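Local structure of NtrC family transcriptional regulator (Clostridium acetobutylicum ATCC 824, 2Q5C) at residues T35-R40 with G149-D154; T61-K66 with I100-S105; E111-A114 with V118-K121. The protein probably acts as an ATP-dependent, sequence-specific DNA-binding transcriptional regulator, of which this chain is the N-terminal, propionate-activator-like (PrpR-type) domain. All coordinates share one frame; numbering follows the deposited sequence.

Overall arrangement
The three contacts illustrate how chemistry follows place in a two-lobed alpha/beta protein. Contacts 1 and 2 both run from one lobe to the other, pairing elements around the first parallel sheet with elements of the second; their centres lie about 11 Å apart, and they touch where T61 OG1 probably hydrogen-bonds L38 N. Contact 1 is partly buried and joins hydroxyls with a small apolar touch, whereas contact 2 lies at the surface and relies on a carboxylate, a phenol and an ammonium group. Contact 3 stays within the second lobe, a buried helix-to-strand join about 22 Å from contact 2 between centres, where side chains pack and a glutamate serves an edge strand.

Contact 1 (T35-R40 with G149-D154); sequences TASLTR and GKTVTD. With SO4 (sulfate ion), chain F.
T151, in the first turn of helix 150-158, carries this junction, facing S37 and L38, where the loop after strand 30-35 leads into helix 38-48. Just before it, G149 occupies the N-cap position and its O accepts from T153 N. K150 turns its side chain back along its own helix: NZ forms a salt bridge with D154 OD2 at 3.1 Å, on the syn lone pair. T151 then reaches across. With chi1 at -52°, OG1 stands beside the backbone N and CG2 lies anti to it, and the two branches divide the work. OG1 hydrogen-bonds S37 OG at 2.8 Å, with either hydroxyl able to donate, while CG2 meets L38 CD1 tip to tip at 3.8 Å. The two helix starts lie at the C-terminal ends of parallel sheets in two tandem alpha/beta lobes, each with strand order 2-1-3-4, as in the chelatase-like fold of PrpR-type sensor domains, so the pair spans the cleft between them. A glycerol bound there, probably from the crystallisation liquor, also hydrogen-bonds T151 OG1 through O2, as does OE1 of Q12, and the backbone N of V152 bonds the adjacent O3 of the glycerol. The OG1 of T153 hydrogen-bonds that of T165. On the opposing segment, R40 NH1 folds back to T35 O at 3.0 Å, in the carbonyl plane, and T35 N donates almost straight, at 174°, to O1 of a sulfate.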
loop_
_atom_site.group_PDB
_atom_site.type_symbol
_atom_site.label_atom_id
_atom_site.label_comp_id
_atom_site.label_asym_id
_atom_site.label_seq_id
_atom_site.Cartn_x
_atom_site.Cartn_y
_atom_site.Cartn_z
ATOM N N THR A 35 1.161 -12.439 2.447
ATOM C CA THR A 35 1.474 -11.300 3.273
ATOM C C THR A 35 2.912 -10.902 3.022
ATOM O O THR A 35 3.849 -11.618 3.437
ATOM C CB THR A 35 1.251 -11.656 4.770
ATOM O OG1 THR A 35 -0.120 -12.031 4.942
ATOM C CG2 THR A 35 1.573 -10.467 5.679
ATOM N N ALA A 36 3.092 -9.789 2.320
ATOM C CA ALA A 36 4.445 -9.350 1.958
ATOM C C ALA A 36 4.422 -7.947 1.400
ATOM O O ALA A 36 3.372 -7.459 1.001
ATOM C CB ALA A 36 5.034 -10.307 0.901
ATOM N N SER A 37 5.609 -7.323 1.324
ATOM C CA SER A 37 5.751 -6.032 0.647
ATOM C C SER A 37 7.088 -5.942 -0.101
ATOM O O SER A 37 8.021 -6.735 0.153
ATOM C CB SER A 37 5.676 -4.864 1.655
ATOM O OG SER A 37 6.840 -4.866 2.478
ATOM N N LEU A 38 7.157 -4.962 -0.989
ATOM C CA LEU A 38 8.417 -4.533 -1.604
ATOM C C LEU A 38 9.215 -5.683 -2.232
ATOM O O LEU A 38 8.633 -6.493 -2.975
ATOM C CB LEU A 38 9.230 -3.708 -0.616
ATOM C CG LEU A 38 8.470 -2.500 -0.035
ATOM C CD1 LEU A 38 9.372 -1.733 0.934
ATOM C CD2 LEU A 38 7.913 -1.570 -1.085
ATOM N N THR A 39 10.521 -5.775 -1.979
ATOM C CA THR A 39 11.319 -6.821 -2.664
ATOM C C THR A 39 10.830 -8.229 -2.342
ATOM O O THR A 39 10.700 -9.080 -3.238
ATOM C CB THR A 39 12.823 -6.656 -2.370
ATOM O OG1 THR A 39 13.231 -5.376 -2.850
ATOM C CG2 THR A 39 13.643 -7.760 -3.055
ATOM N N ARG A 40 10.517 -8.505 -1.082
ATOM C CA ARG A 40 10.026 -9.836 -0.726
ATOM C C ARG A 40 8.716 -10.166 -1.463
ATOM O O ARG A 40 8.536 -11.302 -1.925
ATOM C CB ARG A 40 9.830 -9.909 0.783
ATOM C CG ARG A 40 9.277 -11.206 1.233
ATOM C CD ARG A 40 9.522 -11.429 2.704
ATOM N NE ARG A 40 8.880 -12.676 3.117
ATOM C CZ ARG A 40 7.606 -12.767 3.482
ATOM N NH1 ARG A 40 6.839 -11.680 3.498
ATOM N NH2 ARG A 40 7.096 -13.942 3.829
ATOM N N GLY A 149 2.753 4.066 4.538
ATOM C CA GLY A 149 2.447 2.645 4.373
ATOM C C GLY A 149 3.073 1.768 5.445
ATOM O O GLY A 149 3.957 2.196 6.212
ATOM N N LYS A 150 2.645 0.517 5.488
ATOM C CA LYS A 150 2.971 -0.387 6.583
ATOM C C LYS A 150 4.462 -0.665 6.765
ATOM O O LYS A 150 4.940 -0.760 7.901
ATOM C CB LYS A 150 2.203 -1.718 6.411
ATOM C CG LYS A 150 2.343 -2.711 7.561
ATOM C CD LYS A 150 1.840 -2.147 8.873
ATOM C CE LYS A 150 1.339 -3.259 9.817
ATOM N NZ LYS A 150 2.384 -4.290 10.147
ATOM N N THR A 151 5.217 -0.836 5.682
ATOM C CA THR A 151 6.641 -1.127 5.853
ATOM C C THR A 151 7.323 0.067 6.523
ATOM O O THR A 151 8.178 -0.089 7.428
ATOM C CB THR A 151 7.286 -1.453 4.515
ATOM O OG1 THR A 151 6.497 -2.482 3.882
ATOM C CG2 THR A 151 8.693 -1.942 4.693
ATOM N N VAL A 152 6.945 1.258 6.084
ATOM C CA VAL A 152 7.490 2.490 6.666
ATOM C C VAL A 152 7.043 2.672 8.115
ATOM O O VAL A 152 7.875 3.029 8.962
ATOM C CB VAL A 152 7.147 3.693 5.806
ATOM C CG1 VAL A 152 7.602 4.997 6.452
ATOM C CG2 VAL A 152 7.811 3.556 4.438
ATOM N N THR A 153 5.756 2.472 8.421
ATOM C CA THR A 153 5.330 2.686 9.810
ATOM C C THR A 153 5.932 1.651 10.719
ATOM O O THR A 153 6.232 1.966 11.887
ATOM C CB THR A 153 3.792 2.793 9.977
ATOM O OG1 THR A 153 3.177 1.602 9.477
ATOM C CG2 THR A 153 3.265 4.002 9.202
ATOM N N ASP A 154 6.135 0.429 10.222
ATOM C CA ASP A 154 6.825 -0.598 11.015
ATOM C C ASP A 154 8.235 -0.147 11.367
ATOM O O ASP A 154 8.670 -0.323 12.521
ATOM C CB ASP A 154 6.857 -1.959 10.318
ATOM C CG ASP A 154 5.554 -2.717 10.438
ATOM O OD1 ASP A 154 4.725 -2.387 11.311
ATOM O OD2 ASP A 154 5.387 -3.700 9.664
HETATM S S SO4 F . 1.038 -15.797 4.018
HETATM O O1 SO4 F . 1.993 -15.138 3.126
HETATM O O2 SO4 F . 1.664 -16.009 5.324
HETATM O O3 SO4 F . -0.145 -14.966 4.219
HETATM O O4 SO4 F . 0.662 -17.088 3.434
#

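Contact 2 (T61-K66 with I100-S105); sequences TSDYIK and IAYKHS. With SO4 (sulfate ion), chain E.
D63 faces Y102 and K103 where helix 59-66 approaches the C-terminal end of strand 96-102. The strand stops at Y102, and K103, with phi at 65°, makes a classic gamma turn closed by H104 N to Y102 O at 2.7 Å. This bend sends the side chains of Y102 and K103 toward the helix together, and K103 CG sits over the centre of one face of the Y102 ring, 3.8 Å above its plane. Both converge on a single oxygen. Y102 OH donates to the anti lone pair of D63 OD2 at 2.6 Å, OD2 lying at the ring edge, in its plane, with the carboxylate turned 59° from the ring. K103 NZ arrives on the syn side at 3.0 Å, 32° out of the carboxylate plane, completing a salt bridge. D63 was modelled in two conformers, and these bonds belong to the one described; its OD1 has a second cation in K67. Y64 OH donates to sulfate O4 at 2.6 Å and also hydrogen-bonds the backbone N of E128. F125 meets the Y102 ring edge-to-face. A helix of one alpha/beta lobe thus meets a strand end of the other, a polar surface contact in the chelatase-like, PrpR-type fold.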
loop_
_atom_site.group_PDB
_atom_site.type_symbol
_atom_site.label_atom_id
_atom_site.label_comp_id
_atom_site.label_asym_id
_atom_site.label_seq_id
_atom_site.Cartn_x
_atom_site.Cartn_y
_atom_site.Cartn_z
ATOM N N THR A 61 4.796 -1.511 -3.363
ATOM C CA THR A 61 4.871 -2.943 -3.665
ATOM C C THR A 61 4.463 -3.226 -5.101
ATOM O O THR A 61 5.099 -4.042 -5.780
ATOM C CB THR A 61 4.030 -3.721 -2.663
ATOM O OG1 THR A 61 4.655 -3.610 -1.384
ATOM C CG2 THR A 61 3.955 -5.214 -3.031
ATOM N N SER A 62 3.445 -2.524 -5.589
ATOM C CA SER A 62 2.966 -2.762 -6.948
ATOM C C SER A 62 4.032 -2.408 -7.994
ATOM O O SER A 62 4.100 -3.054 -9.047
ATOM C CB SER A 62 1.623 -2.058 -7.186
ATOM O OG SER A 62 1.763 -0.660 -7.281
ATOM N N ASP A 63 4.858 -1.409 -7.697
ATOM C CA ASP A 63 5.960 -1.027 -8.575
ATOM C C ASP A 63 7.023 -2.130 -8.618
ATOM O O ASP A 63 7.511 -2.507 -9.694
ATOM C CB ASP A 63 6.551 0.288 -8.065
ATOM C CG ASP A 63 7.510 0.925 -9.045
ATOM O OD1 ASP A 63 7.293 0.810 -10.269
ATOM O OD2 ASP A 63 8.464 1.563 -8.575
ATOM N N TYR A 64 7.375 -2.675 -7.460
ATOM C CA TYR A 64 8.323 -3.794 -7.385
ATOM C C TYR A 64 7.813 -5.013 -8.141
ATOM O O TYR A 64 8.564 -5.690 -8.843
ATOM C CB TYR A 64 8.618 -4.140 -5.918
ATOM C CG TYR A 64 9.670 -3.225 -5.308
ATOM C CD1 TYR A 64 9.343 -1.971 -4.823
ATOM C CD2 TYR A 64 10.995 -3.636 -5.259
ATOM C CE1 TYR A 64 10.342 -1.115 -4.316
ATOM C CE2 TYR A 64 11.989 -2.816 -4.737
ATOM C CZ TYR A 64 11.630 -1.566 -4.257
ATOM O OH TYR A 64 12.638 -0.765 -3.779
ATOM N N ILE A 65 6.519 -5.280 -8.005
ATOM C CA ILE A 65 5.940 -6.424 -8.707
ATOM C C ILE A 65 5.871 -6.180 -10.208
ATOM O O ILE A 65 6.244 -7.076 -10.980
ATOM C CB ILE A 65 4.557 -6.756 -8.109
ATOM C CG1 ILE A 65 4.770 -7.312 -6.706
ATOM C CG2 ILE A 65 3.800 -7.798 -8.973
ATOM C CD1 ILE A 65 3.497 -7.548 -5.898
ATOM N N LYS A 66 5.416 -5.010 -10.629
ATOM C CA LYS A 66 5.229 -4.787 -12.058
ATOM C C LYS A 66 6.548 -4.926 -12.809
ATOM O O LYS A 66 6.550 -5.445 -13.920
ATOM C CB LYS A 66 4.626 -3.421 -12.328
ATOM C CG LYS A 66 4.281 -3.195 -13.812
ATOM C CD LYS A 66 3.598 -1.849 -14.024
ATOM C CE LYS A 66 2.653 -1.888 -15.227
ATOM N NZ LYS A 66 1.386 -2.628 -14.899
ATOM N N ILE A 100 5.009 10.235 4.889
ATOM C CA ILE A 100 6.020 9.652 4.021
ATOM C C ILE A 100 5.331 8.994 2.838
ATOM O O ILE A 100 4.477 8.111 3.016
ATOM C CB ILE A 100 6.943 8.659 4.772
ATOM C CG1 ILE A 100 7.684 9.409 5.902
ATOM C CG2 ILE A 100 7.930 7.979 3.792
ATOM C CD1 ILE A 100 8.635 8.589 6.718
ATOM N N ALA A 101 5.665 9.445 1.642
ATOM C CA ALA A 101 5.026 8.893 0.445
ATOM C C ALA A 101 6.055 8.325 -0.515
ATOM O O ALA A 101 7.200 8.763 -0.542
ATOM C CB ALA A 101 4.219 9.943 -0.255
ATOM N N TYR A 102 5.628 7.346 -1.307
ATOM C CA TYR A 102 6.450 6.758 -2.356
ATOM C C TYR A 102 6.413 7.617 -3.607
ATOM O O TYR A 102 5.346 7.806 -4.189
ATOM C CB TYR A 102 5.911 5.372 -2.716
ATOM C CG TYR A 102 6.764 4.589 -3.701
ATOM C CD1 TYR A 102 8.068 4.253 -3.380
ATOM C CD2 TYR A 102 6.240 4.145 -4.927
ATOM C CE1 TYR A 102 8.860 3.512 -4.234
ATOM C CE2 TYR A 102 7.056 3.400 -5.814
ATOM C CZ TYR A 102 8.354 3.092 -5.436
ATOM O OH TYR A 102 9.223 2.334 -6.223
ATOM N N LYS A 103 7.587 8.120 -3.998
ATOM C CA LYS A 103 7.813 8.912 -5.232
ATOM C C LYS A 103 7.126 10.275 -5.309
ATOM O O LYS A 103 7.797 11.283 -5.569
ATOM C CB LYS A 103 7.598 8.067 -6.508
ATOM C CG LYS A 103 8.603 6.947 -6.623
ATOM C CD LYS A 103 8.529 6.163 -7.937
ATOM C CE LYS A 103 9.618 5.105 -7.983
ATOM N NZ LYS A 103 9.596 4.230 -9.214
ATOM N N HIS A 104 5.818 10.310 -5.078
ATOM C CA HIS A 104 5.020 11.516 -5.275
ATOM C C HIS A 104 3.961 11.663 -4.170
ATOM O O HIS A 104 3.437 10.666 -3.654
ATOM C CB HIS A 104 4.333 11.492 -6.661
ATOM C CG HIS A 104 5.283 11.356 -7.819
ATOM N ND1 HIS A 104 6.207 12.329 -8.147
ATOM C CD2 HIS A 104 5.439 10.369 -8.735
ATOM C CE1 HIS A 104 6.897 11.941 -9.208
ATOM N NE2 HIS A 104 6.450 10.755 -9.585
ATOM N N SER A 105 3.634 12.906 -3.835
ATOM C CA SER A 105 2.524 13.197 -2.929
ATOM C C SER A 105 1.203 12.656 -3.472
ATOM O O SER A 105 0.967 12.686 -4.681
ATOM C CB SER A 105 2.369 14.709 -2.765
ATOM O OG SER A 105 3.618 15.303 -2.445
HETATM S S SO4 E . 15.969 -1.597 -3.765
HETATM O O1 SO4 E . 17.276 -1.163 -4.257
HETATM O O2 SO4 E . 15.948 -3.031 -3.480
HETATM O O3 SO4 E . 15.728 -0.856 -2.530
HETATM O O4 SO4 E . 14.969 -1.301 -4.785
#

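Contact 3 (E111-A114 with V118-K121); sequences EIEA and VKIK
E113 meets I120 through one well-formed bond, in which a helix side chain serves the backbone of a neighbouring strand. I120 N donates to E113 OE2 at 2.8 Å. The bond is nearly straight (172°), and the N-H comes in on the anti side, 30° out of the carboxylate plane. The glutamate gets there by leaving the helix with CG anti to its carbonyl carbon (chi1 -73°) and running on extended, with CG passing V118 O at 3.2 Å. The need for such a partner follows from the sheet. Strand 119-125 is outermost within the chain, and K119 and K121 pair through their backbones with N95, L97 and L99, along strand 96-102 and the residue before it, which, by strand alternation, leaves the N and O of I120 facing away from that neighbour. E113 takes the N, and K109 NZ takes the O. The same lysine forms a salt bridge with E113 OE1, which also receives a weak bond from H110, so that both carboxylate oxygens are held and the rotation of the group is probably fixed. At the end of the helix, V118 N makes only a weak, 3.4 Å bond to E113 O. K119 NZ pairs with E96. Next to these polar groups I112 and I120 cross at about a right angle; their modelled separation is doubtfully short. V118 CG2 lies beside I112 O at 3.9 Å. The contact closes the beta-alpha-beta unit of strand 96-102, helix 109-116 and strand 119-125, and V87 of helix 80-90 touches both I112 and V118.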
loop_
_atom_site.group_PDB
_atom_site.type_symbol
_atom_site.label_atom_id
_atom_site.label_comp_id
_atom_site.label_asym_id
_atom_site.label_seq_id
_atom_site.Cartn_x
_atom_site.Cartn_y
_atom_site.Cartn_z
ATOM N N GLU A 111 -2.789 21.392 2.106
ATOM C CA GLU A 111 -4.219 21.230 2.193
ATOM C C GLU A 111 -4.632 20.434 3.428
ATOM O O GLU A 111 -5.598 20.780 4.111
ATOM C CB GLU A 111 -4.756 20.577 0.911
ATOM C CG GLU A 111 -6.244 20.610 0.860
ATOM C CD GLU A 111 -6.844 20.371 -0.516
ATOM O OE1 GLU A 111 -6.199 19.749 -1.381
ATOM O OE2 GLU A 111 -8.000 20.794 -0.693
ATOM N N ILE A 112 -3.916 19.360 3.727
ATOM C CA ILE A 112 -4.285 18.564 4.893
ATOM C C ILE A 112 -3.965 19.295 6.214
ATOM O O ILE A 112 -4.694 19.164 7.196
ATOM C CB ILE A 112 -3.661 17.158 4.804
ATOM C CG1 ILE A 112 -4.157 16.236 5.925
ATOM C CG2 ILE A 112 -2.135 17.239 4.696
ATOM C CD1 ILE A 112 -4.258 14.778 5.473
ATOM N N GLU A 113 -2.897 20.094 6.220
ATOM C CA GLU A 113 -2.604 20.950 7.391
ATOM C C GLU A 113 -3.748 21.906 7.654
ATOM O O GLU A 113 -4.204 22.047 8.791
ATOM C CB GLU A 113 -1.337 21.752 7.156
ATOM C CG GLU A 113 -0.061 20.912 7.233
ATOM C CD GLU A 113 1.182 21.721 6.966
ATOM O OE1 GLU A 113 1.241 22.430 5.929
ATOM O OE2 GLU A 113 2.127 21.645 7.772
ATOM N N ALA A 114 -4.221 22.552 6.592
ATOM C CA ALA A 114 -5.331 23.477 6.698
ATOM C C ALA A 114 -6.618 22.804 7.157
ATOM O O ALA A 114 -7.334 23.354 7.993
ATOM C CB ALA A 114 -5.525 24.173 5.363
ATOM N N VAL A 118 -3.136 20.338 11.578
ATOM C CA VAL A 118 -1.872 19.680 11.912
ATOM C C VAL A 118 -0.692 20.341 11.218
ATOM O O VAL A 118 -0.876 21.177 10.320
ATOM C CB VAL A 118 -1.906 18.173 11.534
ATOM C CG1 VAL A 118 -2.893 17.441 12.397
ATOM C CG2 VAL A 118 -2.244 17.985 10.060
ATOM N N LYS A 119 0.514 20.007 11.666
ATOM C CA LYS A 119 1.723 20.412 10.983
ATOM C C LYS A 119 2.297 19.149 10.377
ATOM O O LYS A 119 2.404 18.118 11.050
ATOM C CB LYS A 119 2.723 21.039 11.971
ATOM C CG LYS A 119 3.908 21.708 11.288
ATOM C CD LYS A 119 4.741 22.506 12.284
ATOM C CE LYS A 119 6.001 23.044 11.606
ATOM N NZ LYS A 119 7.193 22.905 12.508
ATOM N N ILE A 120 2.614 19.222 9.096
ATOM C CA ILE A 120 3.082 18.055 8.374
ATOM C C ILE A 120 4.382 18.374 7.682
ATOM O O ILE A 120 4.480 19.393 6.979
ATOM C CB ILE A 120 2.032 17.625 7.321
ATOM C CG1 ILE A 120 0.806 17.039 8.021
ATOM C CG2 ILE A 120 2.591 16.576 6.357
ATOM C CD1 ILE A 120 -0.368 16.885 7.145
ATOM N N LYS A 121 5.376 17.520 7.890
ATOM C CA LYS A 121 6.585 17.541 7.069
ATOM C C LYS A 121 6.505 16.339 6.150
ATOM O O LYS A 121 6.334 15.219 6.604
ATOM C CB LYS A 121 7.849 17.494 7.916
ATOM C CG LYS A 121 9.122 17.716 7.099
ATOM C CD LYS A 121 10.251 18.316 7.956
ATOM C CE LYS A 121 11.480 18.714 7.121
ATOM N NZ LYS A 121 11.162 19.588 5.951
#